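Local coordinates for protein porin (PDB 2POR) that forms trimeric outer-membrane channels of Rhodobacter capsulatus that let small hydrophilic solutes diffuse passively across the membrane, at residues A[158-170]-A[181-193]. Numbering follows the deposited sequence.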
loop_
_atom_site.group_PDB
_atom_site.type_symbol
_atom_site.label_atom_id
_atom_site.label_comp_id
_atom_site.label_asym_id
_atom_site.label_seq_id
_atom_site.Cartn_x
_atom_site.Cartn_y
_atom_site.Cartn_z
ATOM N N PHE A 158 14.282 33.403 -22.719
ATOM C CA PHE A 158 14.627 34.778 -23.001
ATOM C C PHE A 158 13.341 35.561 -22.817
ATOM O O PHE A 158 12.357 35.555 -23.566
ATOM C CB PHE A 158 15.170 34.937 -24.432
ATOM C CG PHE A 158 14.335 34.421 -25.601
ATOM C CD1 PHE A 158 14.298 33.065 -25.891
ATOM C CD2 PHE A 158 13.614 35.318 -26.383
ATOM C CE1 PHE A 158 13.542 32.617 -26.953
ATOM C CE2 PHE A 158 12.858 34.857 -27.448
ATOM C CZ PHE A 158 12.824 33.507 -27.730
ATOM N N GLY A 159 13.321 36.142 -21.639
ATOM C CA GLY A 159 12.215 36.984 -21.268
ATOM C C GLY A 159 11.029 36.098 -20.985
ATOM O O GLY A 159 11.128 35.152 -20.188
ATOM N N ASN A 160 9.961 36.406 -21.734
ATOM C CA ASN A 160 8.679 35.710 -21.602
ATOM C C ASN A 160 8.653 34.329 -22.238
ATOM O O ASN A 160 7.699 33.581 -22.005
ATOM C CB ASN A 160 7.508 36.435 -22.278
ATOM C CG ASN A 160 7.415 37.952 -22.146
ATOM O OD1 ASN A 160 8.309 38.666 -22.615
ATOM N ND2 ASN A 160 6.363 38.516 -21.552
ATOM N N TYR A 161 9.690 34.055 -23.031
ATOM C CA TYR A 161 9.804 32.915 -23.907
ATOM C C TYR A 161 10.751 31.852 -23.483
ATOM O O TYR A 161 11.833 32.179 -23.022
ATOM C CB TYR A 161 10.268 33.325 -25.273
ATOM C CG TYR A 161 9.388 34.446 -25.743
ATOM C CD1 TYR A 161 8.183 34.145 -26.339
ATOM C CD2 TYR A 161 9.750 35.758 -25.499
ATOM C CE1 TYR A 161 7.307 35.160 -26.686
ATOM C CE2 TYR A 161 8.879 36.777 -25.842
ATOM C CZ TYR A 161 7.660 36.469 -26.432
ATOM O OH TYR A 161 6.759 37.473 -26.750
ATOM N N THR A 162 10.360 30.598 -23.619
ATOM C CA THR A 162 11.321 29.537 -23.536
ATOM C C THR A 162 11.096 28.839 -24.834
ATOM O O THR A 162 9.950 28.675 -25.262
ATOM C CB THR A 162 11.050 28.572 -22.443
ATOM O OG1 THR A 162 11.099 29.338 -21.246
ATOM C CG2 THR A 162 12.065 27.423 -22.441
ATOM N N VAL A 163 12.172 28.551 -25.512
ATOM C CA VAL A 163 12.026 27.738 -26.690
ATOM C C VAL A 163 12.923 26.533 -26.471
ATOM O O VAL A 163 13.843 26.577 -25.650
ATOM C CB VAL A 163 12.418 28.486 -28.032
ATOM C CG1 VAL A 163 11.464 29.665 -28.195
ATOM C CG2 VAL A 163 13.885 28.891 -28.064
ATOM N N GLY A 164 12.664 25.398 -27.108
ATOM C CA GLY A 164 13.536 24.254 -26.931
ATOM C C GLY A 164 13.316 23.179 -27.991
ATOM O O GLY A 164 12.394 23.274 -28.816
ATOM N N LEU A 165 14.165 22.157 -27.939
ATOM C CA LEU A 165 14.017 21.019 -28.809
ATOM C C LEU A 165 14.475 19.773 -28.126
ATOM O O LEU A 165 15.273 19.779 -27.198
ATOM C CB LEU A 165 14.793 21.189 -30.108
ATOM C CG LEU A 165 16.277 21.331 -30.290
ATOM C CD1 LEU A 165 16.801 20.160 -31.122
ATOM C CD2 LEU A 165 16.562 22.634 -31.052
ATOM N N GLY A 166 13.888 18.683 -28.572
ATOM C CA GLY A 166 14.160 17.404 -27.985
ATOM C C GLY A 166 14.178 16.352 -29.074
ATOM O O GLY A 166 13.619 16.546 -30.155
ATOM N N TYR A 167 14.860 15.285 -28.781
ATOM C CA TYR A 167 14.966 14.204 -29.680
ATOM C C TYR A 167 14.912 12.994 -28.795
ATOM O O TYR A 167 15.700 12.770 -27.878
ATOM C CB TYR A 167 16.260 14.325 -30.378
ATOM C CG TYR A 167 16.444 13.128 -31.249
ATOM C CD1 TYR A 167 15.715 12.982 -32.419
ATOM C CD2 TYR A 167 17.321 12.165 -30.802
ATOM C CE1 TYR A 167 15.886 11.821 -33.149
ATOM C CE2 TYR A 167 17.490 11.003 -31.523
ATOM C CZ TYR A 167 16.768 10.846 -32.687
ATOM O OH TYR A 167 16.937 9.667 -33.383
ATOM N N GLU A 168 14.023 12.129 -29.229
ATOM C CA GLU A 168 13.739 10.895 -28.533
ATOM C C GLU A 168 13.808 9.669 -29.441
ATOM O O GLU A 168 13.393 9.735 -30.606
ATOM C CB GLU A 168 12.356 10.953 -27.972
ATOM C CG GLU A 168 11.913 12.191 -27.194
ATOM C CD GLU A 168 10.592 11.940 -26.508
ATOM O OE1 GLU A 168 10.569 11.285 -25.473
ATOM O OE2 GLU A 168 9.567 12.387 -26.982
ATOM N N LYS A 169 14.284 8.549 -28.941
ATOM C CA LYS A 169 14.256 7.327 -29.722
ATOM C C LYS A 169 14.086 6.045 -28.911
ATOM O O LYS A 169 14.401 5.988 -27.710
ATOM C CB LYS A 169 15.510 7.253 -30.545
ATOM C CG LYS A 169 16.728 7.172 -29.706
ATOM C CD LYS A 169 17.761 6.844 -30.716
ATOM C CE LYS A 169 18.634 5.806 -30.047
ATOM N NZ LYS A 169 19.436 5.132 -31.057
ATOM N N ILE A 170 13.485 5.006 -29.538
ATOM C CA ILE A 170 13.347 3.670 -28.935
ATOM C C ILE A 170 14.001 2.673 -29.910
ATOM O O ILE A 170 13.675 2.635 -31.089
ATOM C CB ILE A 170 11.848 3.256 -28.690
ATOM C CG1 ILE A 170 11.089 4.255 -27.800
ATOM C CG2 ILE A 170 11.870 1.861 -28.048
ATOM C CD1 ILE A 170 9.619 3.915 -27.569
ATOM N N MET A 181 11.913 3.433 -33.397
ATOM C CA MET A 181 11.061 4.606 -33.467
ATOM C C MET A 181 11.897 5.848 -33.104
ATOM O O MET A 181 12.923 5.719 -32.417
ATOM C CB MET A 181 9.900 4.471 -32.480
ATOM C CG MET A 181 9.089 3.163 -32.576
ATOM S SD MET A 181 7.521 3.136 -31.707
ATOM C CE MET A 181 7.957 1.727 -30.775
ATOM N N GLU A 182 11.529 7.038 -33.557
ATOM C CA GLU A 182 12.208 8.251 -33.148
ATOM C C GLU A 182 11.245 9.385 -33.302
ATOM O O GLU A 182 10.234 9.252 -34.011
ATOM C CB GLU A 182 13.424 8.546 -33.969
ATOM C CG GLU A 182 13.138 8.730 -35.432
ATOM C CD GLU A 182 14.290 9.351 -36.208
ATOM O OE1 GLU A 182 15.441 8.924 -36.050
ATOM O OE2 GLU A 182 14.005 10.285 -36.964
ATOM N N GLN A 183 11.485 10.498 -32.594
ATOM C CA GLN A 183 10.618 11.665 -32.675
ATOM C C GLN A 183 11.476 12.874 -32.322
ATOM O O GLN A 183 12.317 12.786 -31.421
ATOM C CB GLN A 183 9.472 11.513 -31.686
ATOM C CG GLN A 183 8.434 12.593 -31.749
ATOM C CD GLN A 183 7.292 12.219 -30.847
ATOM O OE1 GLN A 183 6.541 11.342 -31.198
ATOM N NE2 GLN A 183 7.006 12.768 -29.681
ATOM N N LEU A 184 11.295 13.941 -33.071
ATOM C CA LEU A 184 11.977 15.196 -32.843
ATOM C C LEU A 184 10.919 16.179 -32.414
ATOM O O LEU A 184 9.842 16.177 -33.009
ATOM C CB LEU A 184 12.615 15.711 -34.104
ATOM C CG LEU A 184 13.269 17.110 -34.000
ATOM C CD1 LEU A 184 14.711 17.038 -33.452
ATOM C CD2 LEU A 184 13.243 17.732 -35.379
ATOM N N GLU A 185 11.144 17.027 -31.405
ATOM C CA GLU A 185 10.146 17.997 -30.961
ATOM C C GLU A 185 10.730 19.424 -30.935
ATOM O O GLU A 185 11.926 19.586 -30.637
ATOM C CB GLU A 185 9.662 17.751 -29.527
ATOM C CG GLU A 185 8.912 16.474 -29.180
ATOM C CD GLU A 185 9.723 15.360 -28.551
ATOM O OE1 GLU A 185 10.775 15.570 -27.965
ATOM O OE2 GLU A 185 9.279 14.235 -28.641
ATOM N N LEU A 186 9.882 20.410 -31.223
ATOM C CA LEU A 186 10.185 21.829 -31.049
ATOM C C LEU A 186 9.066 22.271 -30.144
ATOM O O LEU A 186 7.900 21.919 -30.375
ATOM C CB LEU A 186 10.051 22.689 -32.300
ATOM C CG LEU A 186 10.933 22.243 -33.413
ATOM C CD1 LEU A 186 10.523 22.988 -34.661
ATOM C CD2 LEU A 186 12.380 22.425 -33.012
ATOM N N ALA A 187 9.386 23.016 -29.097
ATOM C CA ALA A 187 8.368 23.468 -28.185
ATOM C C ALA A 187 8.647 24.942 -27.896
ATOM O O ALA A 187 9.793 25.389 -27.949
ATOM C CB ALA A 187 8.457 22.653 -26.905
ATOM N N ALA A 188 7.622 25.696 -27.610
ATOM C CA ALA A 188 7.748 27.092 -27.271
ATOM C C ALA A 188 6.824 27.325 -26.094
ATOM O O ALA A 188 5.716 26.775 -26.098
ATOM C CB ALA A 188 7.290 27.970 -28.436
ATOM N N ILE A 189 7.200 28.095 -25.070
ATOM C CA ILE A 189 6.300 28.441 -23.963
ATOM C C ILE A 189 6.434 29.959 -23.733
ATOM O O ILE A 189 7.545 30.484 -23.787
ATOM C CB ILE A 189 6.691 27.698 -22.683
ATOM C CG1 ILE A 189 6.664 26.211 -22.907
ATOM C CG2 ILE A 189 5.701 28.043 -21.589
ATOM C CD1 ILE A 189 7.812 25.501 -22.198
ATOM N N ALA A 190 5.342 30.668 -23.495
ATOM C CA ALA A 190 5.310 32.103 -23.379
ATOM C C ALA A 190 4.352 32.452 -22.296
ATOM O O ALA A 190 3.245 31.893 -22.237
ATOM C CB ALA A 190 4.763 32.786 -24.612
ATOM N N LYS A 191 4.779 33.339 -21.404
ATOM C CA LYS A 191 3.840 33.903 -20.438
ATOM C C LYS A 191 3.720 35.363 -20.754
ATOM O O LYS A 191 4.724 36.047 -20.946
ATOM C CB LYS A 191 4.287 33.801 -18.982
ATOM C CG LYS A 191 5.790 33.919 -18.766
ATOM C CD LYS A 191 6.216 32.744 -17.892
ATOM C CE LYS A 191 6.183 31.424 -18.666
ATOM N NZ LYS A 191 6.038 30.297 -17.760
ATOM N N PHE A 192 2.499 35.840 -20.898
ATOM C CA PHE A 192 2.202 37.235 -21.167
ATOM C C PHE A 192 1.332 37.677 -20.004
ATOM O O PHE A 192 0.112 37.886 -20.102
ATOM C CB PHE A 192 1.434 37.388 -22.471
ATOM C CG PHE A 192 2.207 36.911 -23.679
ATOM C CD1 PHE A 192 3.549 37.218 -23.801
ATOM C CD2 PHE A 192 1.540 36.170 -24.629
ATOM C CE1 PHE A 192 4.233 36.766 -24.896
ATOM C CE2 PHE A 192 2.236 35.724 -25.723
ATOM C CZ PHE A 192 3.576 36.022 -25.854
ATOM N N GLY A 193 1.979 37.724 -18.840
ATOM C CA GLY A 193 1.261 38.104 -17.643
ATOM C C GLY A 193 0.356 36.977 -17.138
ATOM O O GLY A 193 0.840 35.877 -16.854
#
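The F192 ring is met at its edge, in plane, by ND2 of N160 and by the phenol end of Y161, whose OH comes within 3.2 Å of F192 CE1. The two rings lie oblique, planes 67° apart, and N160 CB rests on one face of the Y161 ring. N160 ND2 donates to K191 O (3.0 Å) within both the amide and the carbonyl plane. At the other end, Y167 has CG anti to its backbone N (chi1 175°), which lays the ring along the strands; its OH donates to E182 OE1 (3.1 Å), arriving from above the carboxylate plane, while L184 CD1 packs obliquely against the ring. A leucine here would probably set the E182 carboxylate free to turn. Antiparallel backbone bonds run from N160 O with K191 N to the I170–M181 pair. On the opposite face, the E168 and E185 side chains cross at about a right angle, carboxylate planes 60° apart, their OE2 atoms 2.5 Å apart, so one acid probably holds a proton. Q183 NE2 reaches the anti lone pair of E185 OE2; T106 holds E168 OE1, L105 N its OE2, and S79 E185 OE1. As usual in porin barrels, this face probably looks into the channel and that of L165 and L186 toward the membrane. The hairpin lies in the 16-stranded barrel between strands 148-158 and 195-207, with helix 78-83 against E168 and A187.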